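Local coordinates for class II aldolase/adducin N-terminal domain-containing protein (Thermoplasma acidophilum, PDB 3M4R) that binds a zinc ion in its N-terminal class II aldolase-like domain and, as a whole protein, probably acts as an oxidoreductase, at residues Ile55-Val60 / Ser104-Ser109. Residues are numbered along the deposited sequence; the frame is centred on the assembly and turned at random. Where two conformers were deposited one is given.
Sequences ISVLRV and SMVNPS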
loop_
_atom_site.group_PDB
_atom_site.type_symbol
_atom_site.label_atom_id
_atom_site.label_comp_id
_atom_site.label_asym_id
_atom_site.label_seq_id
_atom_site.Cartn_x
_atom_site.Cartn_y
_atom_site.Cartn_z
ATOM N N ILE A 55 21.683 2.602 -0.338
ATOM C CA ILE A 55 20.685 2.372 -1.406
ATOM C C ILE A 55 19.287 2.661 -0.930
ATOM O O ILE A 55 19.026 2.647 0.276
ATOM C CB ILE A 55 20.691 0.887 -1.914
ATOM C CG1 ILE A 55 20.609 -0.103 -0.742
ATOM C CG2 ILE A 55 21.957 0.588 -2.787
ATOM C CD1 ILE A 55 19.982 -1.477 -1.118
ATOM N N SER A 56 18.382 2.844 -1.896
ATOM C CA SER A 56 16.992 3.087 -1.632
ATOM C C SER A 56 16.243 1.737 -1.553
ATOM O O SER A 56 16.367 0.925 -2.450
ATOM C CB SER A 56 16.420 3.970 -2.752
ATOM O OG SER A 56 15.056 4.136 -2.515
ATOM N N VAL A 57 15.587 1.480 -0.427
ATOM C CA VAL A 57 15.005 0.177 -0.148
ATOM C C VAL A 57 13.515 0.398 0.123
ATOM O O VAL A 57 13.151 1.312 0.876
ATOM C CB VAL A 57 15.653 -0.513 1.059
ATOM C CG1 VAL A 57 14.971 -1.823 1.389
ATOM C CG2 VAL A 57 17.224 -0.779 0.808
ATOM N N LEU A 58 12.679 -0.432 -0.501
ATOM C CA LEU A 58 11.295 -0.542 -0.178
ATOM C C LEU A 58 11.145 -1.622 0.850
ATOM O O LEU A 58 11.379 -2.780 0.596
ATOM C CB LEU A 58 10.417 -0.853 -1.421
ATOM C CG LEU A 58 8.901 -0.970 -1.168
ATOM C CD1 LEU A 58 8.258 0.440 -0.946
ATOM C CD2 LEU A 58 8.280 -1.714 -2.370
ATOM N N ARG A 59 10.743 -1.224 2.045
ATOM C CA ARG A 59 10.464 -2.167 3.117
ATOM C C ARG A 59 8.961 -2.401 3.067
ATOM O O ARG A 59 8.161 -1.513 3.379
ATOM C CB ARG A 59 10.893 -1.580 4.475
ATOM C CG ARG A 59 12.409 -1.645 4.791
ATOM C CD ARG A 59 12.837 -3.055 5.203
ATOM N NE ARG A 59 14.278 -3.245 5.118
ATOM C CZ ARG A 59 14.937 -4.401 5.276
ATOM N NH1 ARG A 59 14.319 -5.512 5.605
ATOM N NH2 ARG A 59 16.263 -4.436 5.087
ATOM N N VAL A 60 8.584 -3.586 2.626
ATOM C CA VAL A 60 7.210 -3.899 2.311
ATOM C C VAL A 60 6.778 -5.085 3.147
ATOM O O VAL A 60 7.559 -5.991 3.417
ATOM C CB VAL A 60 6.998 -4.207 0.819
ATOM C CG1 VAL A 60 7.795 -5.479 0.372
ATOM C CG2 VAL A 60 5.516 -4.393 0.482
ATOM N N SER A 104 15.157 -9.382 -6.257
ATOM C CA SER A 104 15.276 -7.952 -5.870
ATOM C C SER A 104 15.381 -7.764 -4.349
ATOM O O SER A 104 15.475 -6.639 -3.850
ATOM C CB SER A 104 14.096 -7.151 -6.408
ATOM O OG SER A 104 13.963 -7.327 -7.815
HETATM N N MSE A 105 15.439 -8.874 -3.623
HETATM C CA MSE A 105 15.474 -8.852 -2.145
HETATM C C MSE A 105 16.867 -8.491 -1.667
HETATM O O MSE A 105 17.864 -9.068 -2.105
HETATM C CB MSE A 105 15.086 -10.202 -1.558
HETATM C CG MSE A 105 13.602 -10.437 -1.539
HETATM SE SE MSE A 105 13.170 -12.250 -1.165
HETATM C CE MSE A 105 13.285 -12.175 0.841
ATOM N N VAL A 106 16.951 -7.510 -0.785
ATOM C CA VAL A 106 18.220 -7.153 -0.150
ATOM C C VAL A 106 18.770 -8.306 0.698
ATOM O O VAL A 106 19.965 -8.507 0.781
ATOM C CB VAL A 106 18.096 -5.858 0.692
ATOM C CG1 VAL A 106 17.300 -4.827 -0.059
ATOM C CG2 VAL A 106 17.429 -6.142 2.046
ATOM N N ASN A 107 17.896 -9.092 1.296
ATOM C CA ASN A 107 18.306 -10.215 2.062
ATOM C C ASN A 107 17.403 -11.385 1.749
ATOM O O ASN A 107 16.336 -11.544 2.345
ATOM C CB ASN A 107 18.322 -9.972 3.572
ATOM C CG ASN A 107 18.766 -11.235 4.349
ATOM O OD1 ASN A 107 19.061 -12.309 3.779
ATOM N ND2 ASN A 107 18.844 -11.095 5.647
ATOM N N PRO A 108 17.889 -12.283 0.879
ATOM C CA PRO A 108 17.020 -13.341 0.389
ATOM C C PRO A 108 16.523 -14.304 1.483
ATOM O O PRO A 108 15.644 -15.100 1.201
ATOM C CB PRO A 108 17.897 -14.066 -0.660
ATOM C CG PRO A 108 18.878 -13.025 -1.169
ATOM C CD PRO A 108 19.147 -12.149 0.094
ATOM N N SER A 109 17.055 -14.230 2.696
ATOM C CA SER A 109 16.590 -15.107 3.769
ATOM C C SER A 109 15.385 -14.518 4.507
ATOM O O SER A 109 14.760 -15.201 5.305
ATOM C CB SER A 109 17.709 -15.415 4.772
ATOM O OG SER A 109 18.013 -14.286 5.566
#
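Arg59 NH1 is gripped by two acceptors, the carboxylate of Glu110 and the carbonyl oxygen of Phe75, while NE of the same guanidinium forms a salt bridge with Glu47 on strand 40-48. With its orientation fixed in this way, the group offers NH2 to Val106 CG2 at 3.7 Å, an oblique approach to the guanidinium rather than a polar bond. Bent at chi2 (-76°), the Arg59 chain carries its guanidinium to the loop although its CB does not point there.

Val106 carries the whole loop side of the contact. Val106 CG1 is equidistant from both Val57 methyls, 4.1 Å from CG1 and CG2 alike, and Ile55 CD1 lies at the margin, 4.4 Å from the same Val106 CG1. The whole contact, Arg59 included, buries a small 123 Å²; all Val106 distances refer to one of its two modelled conformers.

Beyond Val106 the loop turns on itself: Asn107 OD1 accepts the Ser109 backbone N at 3.0 Å with an N-H...O angle of 164°, the donor lying 54° out of the amide's carbonyl plane. That bond defines an Asx turn. Ser109 OG, in one of two deposited conformers, is a second donor from the same face. Away from the zinc site, the contact joins this loop, between helices 94-103 and 117-121, to antiparallel strand 54-61 of the mixed sheet in the AraD-like, class II aldolase/adducin fold.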